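Local coordinates for tRNA threonylcarbamoyladenosine biosynthesis protein TsaE (Haemophilus influenzae, PDB 1HTW), which is an ATP- and magnesium-binding P-loop protein required to form the threonylcarbamoyl group on adenosine 37 of tRNAs that read codons beginning with adenine, at residues M1-M14 and D136-K150. Residues are numbered along the deposited sequence; the frame is centred on the assembly and turned at random.
Sequences MESLTQYIPDEFSM and DARNIELIAQTNLGK. With ADP (adenosine-5'-diphosphate), chain H.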
loop_
_atom_site.group_PDB
_atom_site.type_symbol
_atom_site.label_atom_id
_atom_site.label_comp_id
_atom_site.label_asym_id
_atom_site.label_seq_id
_atom_site.Cartn_x
_atom_site.Cartn_y
_atom_site.Cartn_z
ATOM N N MET A 1 -9.948 10.082 -9.208
ATOM C CA MET A 1 -11.255 9.562 -9.731
ATOM C C MET A 1 -12.264 9.519 -8.582
ATOM O O MET A 1 -12.425 10.490 -7.837
ATOM C CB MET A 1 -11.093 8.173 -10.329
ATOM C CG MET A 1 -10.767 8.118 -11.804
ATOM S SD MET A 1 -9.039 8.810 -12.224
ATOM C CE MET A 1 -8.673 7.882 -13.875
ATOM N N GLU A 2 -12.927 8.366 -8.445
ATOM C CA GLU A 2 -13.884 8.256 -7.330
ATOM C C GLU A 2 -13.080 8.297 -6.045
ATOM O O GLU A 2 -11.823 8.259 -6.112
ATOM C CB GLU A 2 -14.790 7.051 -7.452
ATOM C CG GLU A 2 -16.242 7.407 -7.778
ATOM C CD GLU A 2 -17.240 6.843 -6.790
ATOM O OE1 GLU A 2 -17.528 5.628 -6.871
ATOM O OE2 GLU A 2 -17.765 7.597 -5.940
ATOM N N SER A 3 -13.764 8.603 -4.945
ATOM C CA SER A 3 -13.066 8.642 -3.657
ATOM C C SER A 3 -13.865 7.935 -2.573
ATOM O O SER A 3 -15.073 7.729 -2.642
ATOM C CB SER A 3 -12.900 10.141 -3.259
ATOM O OG SER A 3 -11.770 10.280 -2.425
ATOM N N LEU A 4 -13.149 7.529 -1.504
ATOM C CA LEU A 4 -13.780 6.981 -0.331
ATOM C C LEU A 4 -13.217 7.773 0.881
ATOM O O LEU A 4 -12.000 7.943 0.887
ATOM C CB LEU A 4 -13.488 5.513 -0.073
ATOM C CG LEU A 4 -13.722 4.999 1.358
ATOM C CD1 LEU A 4 -15.224 4.901 1.639
ATOM C CD2 LEU A 4 -13.077 3.631 1.553
ATOM N N THR A 5 -14.110 8.175 1.763
ATOM C CA THR A 5 -13.614 8.789 3.026
ATOM C C THR A 5 -14.077 7.868 4.152
ATOM O O THR A 5 -15.270 7.614 4.330
ATOM C CB THR A 5 -13.994 10.237 3.214
ATOM O OG1 THR A 5 -13.393 10.736 4.485
ATOM C CG2 THR A 5 -15.465 10.541 3.347
ATOM N N GLN A 6 -13.126 7.421 4.975
ATOM C CA GLN A 6 -13.418 6.461 6.006
ATOM C C GLN A 6 -12.789 6.783 7.348
ATOM O O GLN A 6 -11.592 6.977 7.440
ATOM C CB GLN A 6 -12.792 5.086 5.533
ATOM C CG GLN A 6 -13.029 3.992 6.561
ATOM C CD GLN A 6 -14.432 3.421 6.506
ATOM O OE1 GLN A 6 -15.044 3.289 5.437
ATOM N NE2 GLN A 6 -15.048 3.304 7.684
ATOM N N TYR A 7 -13.689 6.941 8.326
ATOM C CA TYR A 7 -13.232 7.211 9.704
ATOM C C TYR A 7 -12.769 5.890 10.326
ATOM O O TYR A 7 -13.366 4.800 10.145
ATOM C CB TYR A 7 -14.452 7.781 10.499
ATOM C CG TYR A 7 -14.189 7.972 11.977
ATOM C CD1 TYR A 7 -13.101 8.770 12.336
ATOM C CD2 TYR A 7 -15.099 7.590 12.938
ATOM C CE1 TYR A 7 -12.861 9.030 13.689
ATOM C CE2 TYR A 7 -14.899 7.890 14.287
ATOM C CZ TYR A 7 -13.750 8.591 14.620
ATOM O OH TYR A 7 -13.551 8.964 15.946
ATOM N N ILE A 8 -11.661 5.977 10.959
ATOM C CA ILE A 8 -10.984 4.805 11.616
ATOM C C ILE A 8 -10.767 5.188 13.107
ATOM O O ILE A 8 -9.797 5.860 13.420
ATOM C CB ILE A 8 -9.609 4.698 10.950
ATOM C CG1 ILE A 8 -9.749 4.389 9.448
ATOM C CG2 ILE A 8 -8.855 3.555 11.671
ATOM C CD1 ILE A 8 -10.506 3.099 9.098
ATOM N N PRO A 9 -11.731 4.810 13.911
ATOM C CA PRO A 9 -11.739 5.293 15.320
ATOM C C PRO A 9 -10.628 4.829 16.197
ATOM O O PRO A 9 -10.269 5.453 17.211
ATOM C CB PRO A 9 -13.104 4.836 15.826
ATOM C CG PRO A 9 -13.607 3.829 14.912
ATOM C CD PRO A 9 -12.943 4.078 13.571
ATOM N N ASP A 10 -9.949 3.705 15.863
ATOM C CA ASP A 10 -8.899 3.179 16.719
ATOM C C ASP A 10 -8.068 2.162 15.934
ATOM O O ASP A 10 -8.358 1.954 14.732
ATOM C CB ASP A 10 -9.590 2.431 17.889
ATOM C CG ASP A 10 -10.735 1.567 17.443
ATOM O OD1 ASP A 10 -10.589 0.716 16.523
ATOM O OD2 ASP A 10 -11.863 1.720 17.978
ATOM N N GLU A 11 -6.981 1.739 16.550
ATOM C CA GLU A 11 -6.076 0.840 15.822
ATOM C C GLU A 11 -6.718 -0.443 15.369
ATOM O O GLU A 11 -6.359 -0.861 14.221
ATOM C CB GLU A 11 -4.823 0.618 16.689
ATOM C CG GLU A 11 -3.781 -0.200 15.913
ATOM C CD GLU A 11 -2.417 -0.169 16.556
ATOM O OE1 GLU A 11 -2.130 0.797 17.291
ATOM O OE2 GLU A 11 -1.649 -1.133 16.332
ATOM N N PHE A 12 -7.643 -1.056 16.074
ATOM C CA PHE A 12 -8.300 -2.293 15.648
ATOM C C PHE A 12 -9.049 -2.083 14.347
ATOM O O PHE A 12 -9.114 -2.872 13.395
ATOM C CB PHE A 12 -9.305 -2.787 16.690
ATOM C CG PHE A 12 -8.835 -4.009 17.452
ATOM C CD1 PHE A 12 -8.483 -5.145 16.768
ATOM C CD2 PHE A 12 -8.759 -3.980 18.830
ATOM C CE1 PHE A 12 -8.133 -6.301 17.481
ATOM C CE2 PHE A 12 -8.343 -5.095 19.543
ATOM C CZ PHE A 12 -8.050 -6.259 18.844
ATOM N N SER A 13 -9.650 -0.858 14.290
ATOM C CA SER A 13 -10.370 -0.501 13.067
ATOM C C SER A 13 -9.399 -0.300 11.908
ATOM O O SER A 13 -9.816 -0.556 10.756
ATOM C CB SER A 13 -11.124 0.838 13.338
ATOM O OG SER A 13 -12.189 0.517 14.266
ATOM N N MET A 14 -8.193 0.142 12.114
ATOM C CA MET A 14 -7.251 0.345 11.030
ATOM C C MET A 14 -6.885 -1.070 10.456
ATOM O O MET A 14 -6.732 -1.192 9.258
ATOM C CB MET A 14 -5.938 0.981 11.470
ATOM C CG MET A 14 -4.979 1.300 10.375
ATOM S SD MET A 14 -5.602 2.527 9.034
ATOM C CE MET A 14 -4.692 4.086 9.564
ATOM N N ASP A 136 -5.679 9.001 18.831
ATOM C CA ASP A 136 -5.547 7.619 18.364
ATOM C C ASP A 136 -6.603 7.295 17.296
ATOM O O ASP A 136 -6.865 6.118 17.043
ATOM C CB ASP A 136 -5.663 6.649 19.528
ATOM C CG ASP A 136 -4.424 6.656 20.419
ATOM O OD1 ASP A 136 -3.383 7.199 20.012
ATOM O OD2 ASP A 136 -4.533 6.117 21.544
ATOM N N ALA A 137 -7.237 8.347 16.761
ATOM C CA ALA A 137 -8.196 8.123 15.668
ATOM C C ALA A 137 -7.568 8.580 14.368
ATOM O O ALA A 137 -6.641 9.369 14.312
ATOM C CB ALA A 137 -9.543 8.768 15.878
ATOM N N ARG A 138 -8.107 8.086 13.244
ATOM C CA ARG A 138 -7.634 8.439 11.934
ATOM C C ARG A 138 -8.825 8.622 10.990
ATOM O O ARG A 138 -9.934 8.218 11.265
ATOM C CB ARG A 138 -6.697 7.318 11.320
ATOM C CG ARG A 138 -5.511 6.964 12.202
ATOM C CD ARG A 138 -4.425 7.963 12.299
ATOM N NE ARG A 138 -3.230 7.518 13.049
ATOM C CZ ARG A 138 -3.087 7.727 14.355
ATOM N NH1 ARG A 138 -4.013 8.401 15.047
ATOM N NH2 ARG A 138 -1.953 7.398 14.985
ATOM N N ASN A 139 -8.537 9.218 9.840
ATOM C CA ASN A 139 -9.500 9.258 8.729
ATOM C C ASN A 139 -8.671 9.077 7.451
ATOM O O ASN A 139 -7.657 9.729 7.215
ATOM C CB ASN A 139 -10.232 10.623 8.733
ATOM C CG ASN A 139 -11.511 10.545 7.886
ATOM O OD1 ASN A 139 -12.551 10.100 8.364
ATOM N ND2 ASN A 139 -11.331 10.960 6.648
ATOM N N ILE A 140 -9.161 8.131 6.610
ATOM C CA ILE A 140 -8.407 7.840 5.380
ATOM C C ILE A 140 -9.252 8.234 4.162
ATOM O O ILE A 140 -10.450 8.066 4.211
ATOM C CB ILE A 140 -8.266 6.276 5.315
ATOM C CG1 ILE A 140 -7.372 5.844 6.481
ATOM C CG2 ILE A 140 -7.718 5.905 3.950
ATOM C CD1 ILE A 140 -7.395 4.337 6.696
ATOM N N GLU A 141 -8.568 8.845 3.216
ATOM C CA GLU A 141 -9.231 9.152 1.921
ATOM C C GLU A 141 -8.527 8.212 0.925
ATOM O O GLU A 141 -7.285 8.277 0.810
ATOM C CB GLU A 141 -9.083 10.594 1.565
ATOM C CG GLU A 141 -7.810 11.125 0.966
ATOM C CD GLU A 141 -7.531 12.586 1.268
ATOM O OE1 GLU A 141 -7.807 13.018 2.415
ATOM O OE2 GLU A 141 -7.008 13.329 0.411
ATOM N N LEU A 142 -9.325 7.433 0.225
ATOM C CA LEU A 142 -8.740 6.655 -0.903
ATOM C C LEU A 142 -9.144 7.407 -2.183
ATOM O O LEU A 142 -10.330 7.755 -2.381
ATOM C CB LEU A 142 -9.360 5.255 -0.946
ATOM C CG LEU A 142 -9.056 4.247 0.135
ATOM C CD1 LEU A 142 -9.540 2.839 -0.298
ATOM C CD2 LEU A 142 -7.577 4.175 0.420
ATOM N N ILE A 143 -8.193 7.622 -3.040
ATOM C CA ILE A 143 -8.348 8.349 -4.267
ATOM C C ILE A 143 -7.865 7.445 -5.437
ATOM O O ILE A 143 -6.712 7.103 -5.521
ATOM C CB ILE A 143 -7.590 9.672 -4.245
ATOM C CG1 ILE A 143 -8.067 10.545 -3.053
ATOM C CG2 ILE A 143 -7.885 10.460 -5.537
ATOM C CD1 ILE A 143 -7.245 11.821 -2.955
ATOM N N ALA A 144 -8.815 7.256 -6.368
ATOM C CA ALA A 144 -8.456 6.414 -7.534
ATOM C C ALA A 144 -7.667 7.260 -8.518
ATOM O O ALA A 144 -8.023 8.447 -8.709
ATOM C CB ALA A 144 -9.743 5.934 -8.212
ATOM N N GLN A 145 -6.629 6.680 -9.120
ATOM C CA GLN A 145 -5.851 7.395 -10.108
ATOM C C GLN A 145 -5.991 6.745 -11.506
ATOM O O GLN A 145 -5.729 7.417 -12.494
ATOM C CB GLN A 145 -4.351 7.361 -9.767
ATOM C CG GLN A 145 -3.649 8.685 -9.947
ATOM C CD GLN A 145 -3.812 9.591 -8.739
ATOM O OE1 GLN A 145 -2.871 10.302 -8.390
ATOM N NE2 GLN A 145 -4.962 9.504 -8.094
ATOM N N THR A 146 -6.346 5.480 -11.488
ATOM C CA THR A 146 -6.491 4.735 -12.765
ATOM C C THR A 146 -7.864 4.144 -12.814
ATOM O O THR A 146 -8.623 4.072 -11.862
ATOM C CB THR A 146 -5.452 3.594 -12.843
ATOM O OG1 THR A 146 -5.709 2.685 -11.754
ATOM C CG2 THR A 146 -4.025 4.088 -12.834
ATOM N N ASN A 147 -8.172 3.477 -13.971
ATOM C CA ASN A 147 -9.392 2.700 -14.033
ATOM C C ASN A 147 -9.423 1.597 -13.001
ATOM O O ASN A 147 -10.463 1.285 -12.421
ATOM C CB ASN A 147 -9.394 2.082 -15.479
ATOM C CG ASN A 147 -10.724 1.434 -15.760
ATOM O OD1 ASN A 147 -11.736 2.127 -15.942
ATOM N ND2 ASN A 147 -10.738 0.100 -15.769
ATOM N N LEU A 148 -8.280 0.939 -12.768
ATOM C CA LEU A 148 -8.251 -0.128 -11.756
ATOM C C LEU A 148 -8.559 0.511 -10.387
ATOM O O LEU A 148 -9.308 -0.071 -9.616
ATOM C CB LEU A 148 -6.859 -0.816 -11.747
ATOM C CG LEU A 148 -6.702 -1.887 -10.633
ATOM C CD1 LEU A 148 -7.775 -2.934 -10.629
ATOM C CD2 LEU A 148 -5.317 -2.516 -10.723
ATOM N N GLY A 149 -7.987 1.697 -10.174
ATOM C CA GLY A 149 -8.305 2.394 -8.881
ATOM C C GLY A 149 -9.780 2.592 -8.705
ATOM O O GLY A 149 -10.417 2.396 -7.664
ATOM N N LYS A 150 -10.454 3.035 -9.812
ATOM C CA LYS A 150 -11.906 3.170 -9.751
ATOM C C LYS A 150 -12.632 1.923 -9.372
ATOM O O LYS A 150 -13.554 1.867 -8.558
ATOM C CB LYS A 150 -12.431 3.773 -11.068
ATOM C CG LYS A 150 -13.925 3.477 -11.243
ATOM C CD LYS A 150 -14.610 4.589 -12.028
ATOM C CE LYS A 150 -16.108 4.327 -12.134
ATOM N NZ LYS A 150 -16.770 4.432 -10.797
HETATM P PB ADP H . 3.717 5.579 9.755
HETATM O O1B ADP H . 4.205 4.364 8.958
HETATM O O2B ADP H . 2.775 6.417 9.000
HETATM O O3B ADP H . 5.011 6.383 10.209
HETATM P PA ADP H . 3.176 3.740 11.930
HETATM O O1A ADP H . 4.569 3.215 12.061
HETATM O O2A ADP H . 2.160 2.759 11.492
HETATM O O3A ADP H . 3.128 5.073 11.080
HETATM O "O5'" ADP H . 2.759 4.268 13.385
HETATM C "C5'" ADP H . 1.438 4.460 13.822
HETATM C "C4'" ADP H . 1.474 4.563 15.371
HETATM O "O4'" ADP H . 0.231 5.090 15.827
HETATM C "C3'" ADP H . 1.687 3.228 16.050
HETATM O "O3'" ADP H . 2.589 3.375 17.192
HETATM C "C2'" ADP H . 0.260 2.845 16.391
HETATM O "O2'" ADP H . 0.138 1.885 17.423
HETATM C "C1'" ADP H . -0.405 4.209 16.678
HETATM N N9 ADP H . -1.823 4.219 16.418
HETATM C C8 ADP H . -2.800 4.657 17.266
HETATM N N7 ADP H . -4.008 4.678 16.818
HETATM C C5 ADP H . -3.859 4.214 15.586
HETATM C C6 ADP H . -4.839 4.088 14.631
HETATM N N6 ADP H . -6.114 4.418 14.784
HETATM N N1 ADP H . -4.387 3.704 13.403
HETATM C C2 ADP H . -3.083 3.454 13.204
HETATM N N3 ADP H . -2.046 3.594 14.057
HETATM C C4 ADP H . -2.556 3.950 15.261
HETATM O O HOH W 1 -15.540 4.211 -8.348
#
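Strands 3-8 and 137-144 form an antiparallel pair at one border of the central sheet, and the end of the pair at Ile-8 and Arg-138 opens onto the adenine of ADP. Leu-4, Gln-6 and Ile-8 each exchange two backbone hydrogen bonds with Leu-142, Ile-140 and Arg-138; Ala-144 N adds one to Glu-2 O.

On the face carrying Ser-3, Thr-5 and Tyr-7, polar side chains lie across the strands. Asn-139 ND2 gives a nearly straight bond (171°) to Thr-5 OG1 at 3.0 Å, with the oxygen in its amide plane. Asn-139 OD1 then sits at the ring edge of Tyr-7. Ser-3 OG, anti to its own backbone N (chi1 -153°), reaches Leu-142 O from above the carbonyl plane; Leu-4 N meets the same oxygen in that plane, which gives it two donors.

On the face carrying Leu-4, Ile-8, Ile-140 and Leu-142, apolar side chains pack together. Ile-140 CD1 meets Ile-8 CG1 at 3.6 Å and Met-14 SD at 3.5 Å. Leu-4 and Leu-142 run side by side, and Phe-17 of helix 11-28 packs on Leu-4, Ile-8 and Leu-142. At the far end a water bridges Glu-2 OE1 to Lys-150 NZ and Lys-150 O.

The adenine lies between the two segments. Asp-136 O accepts from ADP N6 at 2.9 Å, and Glu-11 OE1 takes the ribose O2' at 2.5 Å. Glu-11 OE2 is salt-bridged to Arg-51, which probably steadies the carboxylate. The guanidinium of Arg-138 lays one face over the purine, near C5; its NE bonds Ala-44 O. Met-14 CB packs near ADP N1, at 3.7 Å. A sheet-edge pair supplying the adenine and ribose contacts thus complements the phosphate-binding P-loop in this TsaE nucleotide site.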